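Local coordinates for protein GP37 (Pseudomonas phage phikz, PDB 5FT0) that inhibits the RNA degradosome of the bacterial host, probably by binding RNase E, at residues E10-L15 and H22-L27; I78-L83 and E221-T226; I112-G117 and P248-I253; P126-M131 and I227-Y232. All blocks are in the same frame, centred on the assembly; numbering follows the deposited sequence.

Interaction 1: residues E10-L15 and H22-L27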
# COMPACT_ATOMS: atom_id res chain seq x y z
N GLU A 10 -11.54 29.10 8.32
CA GLU A 10 -10.79 29.14 9.58
C GLU A 10 -9.38 28.59 9.38
O GLU A 10 -8.41 29.12 9.94
CB GLU A 10 -11.48 28.36 10.70
CG GLU A 10 -13.00 28.29 10.65
CD GLU A 10 -13.60 27.52 11.82
OE1 GLU A 10 -12.93 27.38 12.87
OE2 GLU A 10 -14.73 27.03 11.68
N GLN A 11 -9.26 27.51 8.60
CA GLN A 11 -7.94 26.95 8.33
C GLN A 11 -7.07 27.94 7.56
O GLN A 11 -5.92 28.19 7.93
CB GLN A 11 -8.09 25.64 7.56
CG GLN A 11 -9.04 24.65 8.21
CD GLN A 11 -9.35 23.46 7.31
OE1 GLN A 11 -8.44 22.86 6.73
NE2 GLN A 11 -10.63 23.12 7.20
N LEU A 12 -7.62 28.52 6.49
CA LEU A 12 -6.85 29.45 5.67
C LEU A 12 -6.45 30.69 6.47
O LEU A 12 -5.35 31.23 6.28
CB LEU A 12 -7.65 29.84 4.43
CG LEU A 12 -6.93 30.73 3.41
CD1 LEU A 12 -5.61 30.11 3.00
CD2 LEU A 12 -7.81 30.95 2.20
N GLN A 13 -7.32 31.15 7.37
CA GLN A 13 -6.98 32.30 8.20
C GLN A 13 -5.80 32.00 9.12
O GLN A 13 -4.91 32.83 9.30
CB GLN A 13 -8.20 32.74 9.01
CG GLN A 13 -9.26 33.46 8.18
CD GLN A 13 -10.61 33.47 8.85
OE1 GLN A 13 -10.74 33.16 10.03
NE2 GLN A 13 -11.64 33.85 8.10
N ALA A 14 -5.79 30.80 9.72
CA ALA A 14 -4.64 30.41 10.53
C ALA A 14 -3.39 30.24 9.67
O ALA A 14 -2.30 30.68 10.06
CB ALA A 14 -4.95 29.11 11.28
N LEU A 15 -3.53 29.61 8.50
CA LEU A 15 -2.37 29.40 7.64
C LEU A 15 -1.81 30.71 7.11
O LEU A 15 -0.60 30.81 6.87
CB LEU A 15 -2.75 28.47 6.48
CG LEU A 15 -3.03 27.02 6.87
CD1 LEU A 15 -3.30 26.17 5.63
CD2 LEU A 15 -1.86 26.46 7.67
N HIS A 22 2.37 30.59 0.62
CA HIS A 22 1.50 31.10 -0.43
C HIS A 22 0.73 30.02 -1.17
O HIS A 22 -0.28 30.34 -1.80
CB HIS A 22 2.30 31.92 -1.45
CG HIS A 22 2.97 33.12 -0.86
ND1 HIS A 22 4.32 33.17 -0.62
CD2 HIS A 22 2.47 34.31 -0.46
CE1 HIS A 22 4.63 34.34 -0.10
NE2 HIS A 22 3.52 35.05 0.01
N HIS A 23 1.16 28.77 -1.12
CA HIS A 23 0.52 27.67 -1.84
C HIS A 23 0.21 26.55 -0.86
O HIS A 23 0.87 25.50 -0.86
CB HIS A 23 1.39 27.19 -2.99
CG HIS A 23 1.85 28.30 -3.89
ND1 HIS A 23 0.99 28.99 -4.72
CD2 HIS A 23 3.07 28.87 -4.06
CE1 HIS A 23 1.66 29.92 -5.38
NE2 HIS A 23 2.93 29.86 -4.99
N PRO A 24 -0.78 26.74 0.00
CA PRO A 24 -1.14 25.68 0.95
C PRO A 24 -1.76 24.50 0.24
O PRO A 24 -2.14 24.56 -0.93
CB PRO A 24 -2.16 26.37 1.87
CG PRO A 24 -2.78 27.41 1.02
CD PRO A 24 -1.69 27.90 0.10
N HIS A 25 -1.86 23.39 0.98
CA HIS A 25 -2.61 22.23 0.52
C HIS A 25 -4.05 22.63 0.24
O HIS A 25 -4.54 23.63 0.77
CB HIS A 25 -2.55 21.12 1.58
CG HIS A 25 -3.05 19.80 1.11
ND1 HIS A 25 -4.38 19.42 1.20
CD2 HIS A 25 -2.40 18.75 0.55
CE1 HIS A 25 -4.52 18.21 0.71
NE2 HIS A 25 -3.34 17.77 0.31
N LYS A 26 -4.74 21.86 -0.60
CA LYS A 26 -6.18 22.05 -0.78
C LYS A 26 -6.88 22.01 0.57
O LYS A 26 -6.64 21.12 1.38
CB LYS A 26 -6.73 20.96 -1.70
CG LYS A 26 -8.23 21.04 -1.93
CD LYS A 26 -8.57 22.28 -2.73
CE LYS A 26 -10.05 22.37 -2.99
NZ LYS A 26 -10.38 23.57 -3.81
N LEU A 27 -7.74 23.00 0.81
CA LEU A 27 -8.43 23.15 2.09
C LEU A 27 -9.93 22.98 1.89
O LEU A 27 -10.53 23.66 1.05
CB LEU A 27 -8.13 24.50 2.73
CG LEU A 27 -6.67 24.84 3.03
CD1 LEU A 27 -6.57 26.23 3.63
CD2 LEU A 27 -6.04 23.81 3.95

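Interaction 2: residues I78-L83 and E221-T226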
# COMPACT_ATOMS: atom_id res chain seq x y z
N ILE A 78 -2.92 20.91 11.16
CA ILE A 78 -3.03 21.47 9.81
C ILE A 78 -1.92 22.48 9.56
O ILE A 78 -1.32 22.51 8.47
CB ILE A 78 -4.42 22.09 9.60
CG1 ILE A 78 -5.51 21.02 9.72
CG2 ILE A 78 -4.51 22.80 8.26
CD1 ILE A 78 -6.92 21.58 9.59
N ILE A 79 -1.62 23.33 10.55
CA ILE A 79 -0.54 24.29 10.41
C ILE A 79 0.79 23.57 10.17
O ILE A 79 1.53 23.88 9.23
CB ILE A 79 -0.46 25.20 11.65
CG1 ILE A 79 -1.73 26.05 11.77
CG2 ILE A 79 0.79 26.07 11.60
CD1 ILE A 79 -1.86 26.76 13.09
N ALA A 80 1.10 22.58 11.02
CA ALA A 80 2.33 21.82 10.85
C ALA A 80 2.37 21.12 9.50
O ALA A 80 3.43 21.02 8.87
CB ALA A 80 2.49 20.82 11.99
N ASP A 81 1.22 20.62 9.04
CA ASP A 81 1.15 19.94 7.75
C ASP A 81 1.52 20.85 6.59
O ASP A 81 1.99 20.38 5.56
CB ASP A 81 -0.25 19.36 7.54
CG ASP A 81 -0.30 17.86 7.73
OD1 ASP A 81 0.68 17.18 7.35
OD2 ASP A 81 -1.31 17.36 8.27
N ASN A 82 1.29 22.16 6.73
CA ASN A 82 1.51 23.08 5.63
C ASN A 82 2.83 23.82 5.71
O ASN A 82 3.15 24.59 4.79
CB ASN A 82 0.35 24.09 5.56
CG ASN A 82 -0.88 23.50 4.90
OD1 ASN A 82 -1.01 23.52 3.68
ND2 ASN A 82 -1.78 22.95 5.71
N LEU A 83 3.62 23.61 6.77
CA LEU A 83 4.97 24.15 6.81
C LEU A 83 5.81 23.65 5.64
O LEU A 83 6.70 24.37 5.18
CB LEU A 83 5.65 23.79 8.13
CG LEU A 83 5.06 24.42 9.39
CD1 LEU A 83 5.77 23.89 10.64
CD2 LEU A 83 5.15 25.94 9.31
N GLU A 221 -1.75 26.42 20.88
CA GLU A 221 -0.78 26.39 21.96
C GLU A 221 0.63 26.18 21.43
O GLU A 221 1.59 26.78 21.94
CB GLU A 221 -1.13 25.28 22.96
CG GLU A 221 -2.42 25.52 23.72
CD GLU A 221 -2.50 24.72 25.01
OE1 GLU A 221 -1.72 23.76 25.17
OE2 GLU A 221 -3.35 25.06 25.86
N GLU A 222 0.78 25.37 20.39
CA GLU A 222 2.10 24.95 19.95
C GLU A 222 2.01 24.35 18.55
O GLU A 222 1.03 23.68 18.22
CB GLU A 222 2.68 23.94 20.93
CG GLU A 222 4.17 23.73 20.85
CD GLU A 222 4.66 22.80 21.94
OE1 GLU A 222 3.90 21.88 22.31
OE2 GLU A 222 5.78 23.01 22.44
N VAL A 223 3.05 24.58 17.75
CA VAL A 223 3.23 23.89 16.48
C VAL A 223 4.43 22.95 16.63
O VAL A 223 5.51 23.38 17.05
CB VAL A 223 3.45 24.87 15.32
CG1 VAL A 223 3.69 24.10 14.03
CG2 VAL A 223 2.25 25.79 15.18
N LEU A 224 4.23 21.68 16.29
CA LEU A 224 5.27 20.66 16.41
C LEU A 224 5.64 20.16 15.02
O LEU A 224 4.77 20.02 14.15
CB LEU A 224 4.80 19.49 17.28
CG LEU A 224 4.34 19.81 18.70
CD1 LEU A 224 3.87 18.54 19.40
CD2 LEU A 224 5.44 20.48 19.50
N PHE A 225 6.92 19.87 14.83
CA PHE A 225 7.40 19.32 13.57
C PHE A 225 8.68 18.54 13.83
O PHE A 225 9.56 19.02 14.55
CB PHE A 225 7.65 20.42 12.52
CG PHE A 225 7.67 19.91 11.10
CD1 PHE A 225 8.77 19.22 10.60
CD2 PHE A 225 6.59 20.13 10.27
CE1 PHE A 225 8.78 18.75 9.30
CE2 PHE A 225 6.60 19.67 8.96
CZ PHE A 225 7.69 18.98 8.48
N THR A 226 8.77 17.35 13.25
CA THR A 226 9.96 16.51 13.37
C THR A 226 10.41 16.08 11.99
O THR A 226 9.59 15.79 11.11
CB THR A 226 9.69 15.27 14.25
OG1 THR A 226 9.42 15.69 15.60
CG2 THR A 226 10.88 14.33 14.25

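Interaction 3: residues I112-G117 and P248-I253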
# COMPACT_ATOMS: atom_id res chain seq x y z
N ILE A 112 14.32 5.86 -1.43
CA ILE A 112 14.65 5.07 -2.61
C ILE A 112 13.41 4.30 -3.04
O ILE A 112 12.81 3.59 -2.23
CB ILE A 112 15.82 4.11 -2.33
CG1 ILE A 112 16.99 4.85 -1.68
CG2 ILE A 112 16.26 3.42 -3.61
CD1 ILE A 112 17.52 6.00 -2.50
N HIS A 113 13.04 4.43 -4.31
CA HIS A 113 11.91 3.66 -4.82
C HIS A 113 12.24 2.18 -4.85
O HIS A 113 13.35 1.77 -5.22
CB HIS A 113 11.52 4.12 -6.23
CG HIS A 113 10.41 3.32 -6.83
ND1 HIS A 113 10.63 2.24 -7.66
CD2 HIS A 113 9.07 3.43 -6.70
CE1 HIS A 113 9.47 1.73 -8.03
NE2 HIS A 113 8.51 2.43 -7.46
N ILE A 114 11.26 1.36 -4.46
CA ILE A 114 11.41 -0.09 -4.41
C ILE A 114 10.46 -0.78 -5.39
O ILE A 114 10.89 -1.56 -6.24
CB ILE A 114 11.20 -0.64 -2.98
CG1 ILE A 114 12.15 0.05 -2.00
CG2 ILE A 114 11.39 -2.15 -2.95
CD1 ILE A 114 13.60 -0.06 -2.38
N ALA A 115 9.17 -0.48 -5.29
CA ALA A 115 8.17 -1.15 -6.11
C ALA A 115 6.96 -0.24 -6.27
O ALA A 115 6.75 0.69 -5.49
CB ALA A 115 7.76 -2.50 -5.52
N ASP A 116 6.16 -0.53 -7.29
CA ASP A 116 4.96 0.24 -7.58
C ASP A 116 3.69 -0.36 -6.98
O ASP A 116 2.61 0.20 -7.19
CB ASP A 116 4.79 0.41 -9.10
CG ASP A 116 5.74 1.44 -9.68
OD1 ASP A 116 5.48 2.65 -9.51
OD2 ASP A 116 6.76 1.03 -10.29
N GLY A 117 3.81 -1.47 -6.26
CA GLY A 117 2.73 -1.98 -5.43
C GLY A 117 1.41 -2.14 -6.15
O GLY A 117 1.35 -2.60 -7.30
N PRO A 248 16.29 -7.63 -9.36
CA PRO A 248 14.96 -7.52 -9.98
C PRO A 248 13.83 -7.95 -9.06
O PRO A 248 12.69 -7.53 -9.29
CB PRO A 248 15.07 -8.44 -11.20
CG PRO A 248 16.13 -9.42 -10.84
CD PRO A 248 17.13 -8.65 -10.02
N LEU A 249 14.10 -8.78 -8.05
CA LEU A 249 13.06 -9.21 -7.12
C LEU A 249 12.36 -8.02 -6.46
O LEU A 249 11.17 -8.10 -6.15
CB LEU A 249 13.64 -10.12 -6.04
CG LEU A 249 13.99 -11.56 -6.39
CD1 LEU A 249 14.52 -12.28 -5.16
CD2 LEU A 249 12.78 -12.29 -6.96
N LEU A 250 13.09 -6.93 -6.23
CA LEU A 250 12.55 -5.81 -5.46
C LEU A 250 11.29 -5.24 -6.10
O LEU A 250 10.35 -4.86 -5.40
CB LEU A 250 13.61 -4.72 -5.31
CG LEU A 250 14.80 -5.03 -4.40
CD1 LEU A 250 15.75 -3.85 -4.37
CD2 LEU A 250 14.31 -5.35 -3.00
N SER A 251 11.26 -5.16 -7.43
CA SER A 251 10.10 -4.60 -8.12
C SER A 251 8.84 -5.44 -7.93
O SER A 251 7.73 -4.91 -8.06
CB SER A 251 10.40 -4.43 -9.61
OG SER A 251 10.70 -5.68 -10.21
N HIS A 252 8.99 -6.73 -7.63
CA HIS A 252 7.85 -7.62 -7.46
C HIS A 252 7.38 -7.70 -6.02
O HIS A 252 6.37 -8.36 -5.75
CB HIS A 252 8.21 -9.02 -7.97
CG HIS A 252 8.74 -9.03 -9.37
ND1 HIS A 252 7.95 -8.77 -10.47
CD2 HIS A 252 9.98 -9.27 -9.85
CE1 HIS A 252 8.68 -8.85 -11.56
NE2 HIS A 252 9.92 -9.15 -11.21
N ILE A 253 8.07 -7.04 -5.09
CA ILE A 253 7.67 -7.09 -3.68
C ILE A 253 6.31 -6.44 -3.50
O ILE A 253 5.99 -5.42 -4.13
CB ILE A 253 8.74 -6.40 -2.82
CG1 ILE A 253 10.04 -7.21 -2.83
CG2 ILE A 253 8.26 -6.23 -1.39
CD1 ILE A 253 11.12 -6.64 -1.94
O HOH W 1 7.10 -2.23 -9.15

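Interaction 4: residues P126-M131 and I227-Y232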
# COMPACT_ATOMS: atom_id res chain seq x y z
N PRO A 126 12.75 4.49 3.11
CA PRO A 126 12.81 5.88 3.58
C PRO A 126 14.21 6.31 3.97
O PRO A 126 14.98 5.53 4.55
CB PRO A 126 11.87 5.89 4.80
CG PRO A 126 11.11 4.59 4.74
CD PRO A 126 12.03 3.62 4.05
N VAL A 127 14.55 7.56 3.64
CA VAL A 127 15.80 8.18 4.05
C VAL A 127 15.54 9.42 4.91
O VAL A 127 16.11 9.56 5.99
CB VAL A 127 16.67 8.54 2.82
CG1 VAL A 127 17.85 9.40 3.24
CG2 VAL A 127 17.14 7.28 2.11
N ILE A 128 14.69 10.32 4.43
CA ILE A 128 14.26 11.49 5.18
C ILE A 128 12.75 11.42 5.30
O ILE A 128 12.05 11.28 4.30
CB ILE A 128 14.69 12.81 4.50
CG1 ILE A 128 16.20 12.83 4.27
CG2 ILE A 128 14.26 14.00 5.35
CD1 ILE A 128 16.66 13.98 3.41
N GLU A 129 12.25 11.52 6.53
CA GLU A 129 10.81 11.48 6.78
C GLU A 129 10.39 12.76 7.48
O GLU A 129 10.90 13.08 8.56
CB GLU A 129 10.43 10.26 7.62
CG GLU A 129 8.93 10.15 7.90
CD GLU A 129 8.55 8.83 8.52
OE1 GLU A 129 9.38 7.90 8.51
OE2 GLU A 129 7.41 8.71 9.02
N PHE A 130 9.48 13.50 6.86
CA PHE A 130 8.88 14.66 7.49
C PHE A 130 7.73 14.21 8.39
O PHE A 130 6.88 13.41 7.97
CB PHE A 130 8.37 15.65 6.44
CG PHE A 130 9.44 16.14 5.51
CD1 PHE A 130 10.19 17.26 5.82
CD2 PHE A 130 9.70 15.47 4.32
CE1 PHE A 130 11.17 17.72 4.96
CE2 PHE A 130 10.69 15.92 3.46
CZ PHE A 130 11.42 17.05 3.78
N MSE A 131 7.71 14.70 9.62
CA MSE A 131 6.71 14.28 10.59
C MSE A 131 6.03 15.47 11.26
O MSE A 131 6.32 15.78 12.42
CB MSE A 131 7.35 13.37 11.64
CG MSE A 131 8.08 12.17 11.05
SE MSE A 131 9.03 11.12 12.40
CE MSE A 131 7.50 10.47 13.42
N ILE A 227 11.73 16.08 11.78
CA ILE A 227 12.35 15.50 10.60
C ILE A 227 13.19 14.32 11.05
O ILE A 227 14.04 14.46 11.94
CB ILE A 227 13.21 16.52 9.84
CG1 ILE A 227 12.36 17.71 9.39
CG2 ILE A 227 13.88 15.86 8.65
CD1 ILE A 227 13.13 18.74 8.61
N LYS A 228 12.95 13.15 10.46
CA LYS A 228 13.71 11.95 10.76
C LYS A 228 14.61 11.61 9.58
O LYS A 228 14.15 11.61 8.43
CB LYS A 228 12.80 10.76 11.07
CG LYS A 228 13.57 9.48 11.39
CD LYS A 228 12.65 8.31 11.71
CE LYS A 228 11.99 7.76 10.47
NZ LYS A 228 11.15 6.57 10.79
N ILE A 229 15.88 11.34 9.86
CA ILE A 229 16.84 10.92 8.86
C ILE A 229 17.39 9.56 9.28
O ILE A 229 17.74 9.37 10.45
CB ILE A 229 17.97 11.95 8.68
CG1 ILE A 229 17.38 13.31 8.33
CG2 ILE A 229 18.94 11.50 7.60
CD1 ILE A 229 18.40 14.41 8.25
N VAL A 230 17.45 8.63 8.33
CA VAL A 230 17.85 7.25 8.61
C VAL A 230 19.11 6.94 7.81
O VAL A 230 19.15 7.17 6.59
CB VAL A 230 16.73 6.25 8.26
CG1 VAL A 230 17.15 4.84 8.64
CG2 VAL A 230 15.43 6.64 8.94
N ARG A 231 20.13 6.43 8.49
CA ARG A 231 21.28 5.82 7.85
C ARG A 231 21.23 4.32 8.13
O ARG A 231 21.11 3.91 9.28
CB ARG A 231 22.59 6.40 8.37
CG ARG A 231 23.82 5.83 7.66
CD ARG A 231 25.05 5.93 8.53
NE ARG A 231 26.28 5.78 7.77
CZ ARG A 231 26.98 4.65 7.66
NH1 ARG A 231 26.56 3.55 8.28
NH2 ARG A 231 28.09 4.62 6.95
N TYR A 232 21.32 3.53 7.07
CA TYR A 232 21.24 2.08 7.21
C TYR A 232 22.64 1.51 7.42
O TYR A 232 23.64 2.24 7.44
CB TYR A 232 20.52 1.49 6.00
CG TYR A 232 19.09 1.98 5.91
CD1 TYR A 232 18.09 1.42 6.70
CD2 TYR A 232 18.74 3.02 5.06
CE1 TYR A 232 16.79 1.87 6.63
CE2 TYR A 232 17.43 3.48 4.98
CZ TYR A 232 16.46 2.90 5.77
OH TYR A 232 15.17 3.35 5.71

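Interaction 1: residues E10-L15 and H22-L27
L27 meets the helix 8-15 through both of its methyl groups, in a helix-loop packing where the loop leading to strand 30-37 folds back over the helix that precedes it. From CB the L27 side chain has CG anti to its own carbonyl carbon (chi1 -58°), and the two branches then part. CD1 settles against the turn at L12, 3.8 Å from L12 N and 3.9 Å from L12 CB, and the two leucine side chains cross at about a right angle. CD1 also meets L15 CD1 at 3.8 Å, where the two leucines reach toward each other tip to tip. The other branch, CD2, lies 3.8 Å from Q11 OE1, with the Q11 and L27 side chains sliding past each other in opposite directions. The amide of Q11 does its polar work with the backbone beyond this contact: NE2 donates to E28 O, so the glutamine ties the helix to the loop just past L27.

P24 extends the apolar patch toward the C-terminal end of the helix, and N82 of helix 67-82 also touches both L15 and P24. The contact is mainly apolar, though L27 also lies against a glutamine oxygen and a backbone nitrogen. L15 CD1 thus serves two partners, L27 CD1 and, 3.9 Å away, P24 CB.

Interaction 2: residues I78-L83 and E221-T226
V223 overlaps I79 and A80 of helix 67-82, and L83 close to its C-terminal end, with its two methyl groups, one of them shared between two partners. CG1, anti to the backbone N (chi1 178°), lies 4.0 Å from A80 CB and also packs on L83 CD1, while CG2 turns to I79 and meets I79 CG2 at 3.9 Å, the two side chains crossing at about a right angle. A80 is where the backbones come nearest, and its small side chain lets the strand approach: A80 CB sits 3.2 Å from L224 O, a tight contact of a methyl group with a carbonyl.

Two residues along the strand, the F225 ring turns its edge to the helix. A80 O lies near the ring plane, 3.4 Å from F225 CE2, where the polarised ring C-H groups would suit a carbonyl oxygen. L83 CD1 approaches the same ring obliquely, 3.9 Å from F225 CD2, as the two side chains slide past each other in opposite directions. The contact is a helix laid on one face of a beta-sheet; the axes of helix segment 78-82 and strand segment 222-226 approach to 7.8 Å and cross at -42°.

I79 and N82 also touch L15 of helix 8-15. Strand 220-232 runs between strands 206-217 and 122-132; F225 also touches F130 and P132 of the latter and meets the ring of Y180 from the long helix 158-187.

Interaction 3: residues I112-G117 and P248-I253
I114 and A115 form the face that receives the short, weakly bonded helix at 249-252. Both residues pair with L123 in a classic beta bulge near the end of strand 109-115, so this is a bulged strand end packed against a helical turn close to the end of the modelled chain.

Apolar contact is modest. I114 CG2, anti to the backbone N (chi1 -55° places CG1 instead beside that nitrogen), reaches L250 CB at 4.1 Å as the two side chains cross obliquely.

Contacts of side-chain carbon with backbone oxygen account for much of the rest. A115 CB points into the turn and lies 3.5 Å from both L250 O and S251 O, with I253 O slightly farther away. The CA atoms of A115 and S251 are only 4.4 Å apart, an approach to which the small alanine is well suited. Two carbonyl oxygens, I114 O and L250 O, come within 3.4 Å of each other without a hydrogen bond, since both are acceptors.

Polar linkage runs through water. One molecule accepts from D116 N and donates to S251 O, bridging the strand end to the helical turn, and its further bond to D116 OD2 is weak. R254 NH1 also bonds to S251 O. The turn faces the second subunit too, where H252 NE2 bonds to D205 OD2 of that copy, so it joins this strand end to the dimer contact.

Within the turn, S251 OG donates to P248 O at 2.9 Å, in the plane of that carbonyl.

Interaction 4: residues P126-M131 and I227-Y232
Two neighbouring antiparallel strands, 122-132 and 220-232, pair here in the seven-stranded antiparallel sheet, and a classic beta bulge at V127 and I128, both facing V110, marks where the first strand turns a corner. E129 and K228 form a hydrogen-bonded pair: E129 N donates to K228 O at 2.7 Å and K228 N returns to E129 O at 2.8 Å, the latter nearly straight at 178°. The non-hydrogen-bonded pairs I128-I229 and F130-I227 flank it. At the bulge itself V230 N donates to V127 O at 2.9 Å.

On the face carrying I128, F130, I227 and I229, I128 and I227 lie side by side pointing the same way, CG2 to CG2 at 3.8 Å. F130 CD1 comes to I227 CG1 obliquely. Helix 158-187 packs on this face through V165, V173 and Y180, and helix 87-98 through A93 and V96.

The opposite face carries E129 and K228. The bend at chi3 (75°) turns K228 CE toward E129 OE1. NZ forms a salt bridge with that oxygen at 3.2 Å, its hydrogen bond weak; M131, a selenomethionine, brings SE within 4.0 Å of K228 CB. R254 of the second subunit makes a further weak ion pair with E129.

At the far end the hydroxyl of Y232 donates to P126 O, a very short bond of 2.5 Å whose exact length is doubtful, and that oxygen lies near the plane of the ring at its edge.

Interactions 2 and 4 share strand 220-232 and touch through a probable hydrogen bond, T226 O to M131 N at 2.6 Å; their centres are about 18 Å apart. Interaction 1 adds helix 8-15, centred about 13 Å from the centre of interaction 2, with a probable hydrogen bond of 2.8 Å between H25 N and N82 OD1. Interaction 3 lies about 35 Å from interaction 1 between centres, on strand 109-115, next to strand 122-132 in the same sheet. Along the chain interaction 1 closes first, interaction 2 alternates with 3 and 4, and both segments of 4 fall between those of 3. The sheet links helices 8-15 and 67-82 to the end where interactions 3 and 4 touch the second subunit.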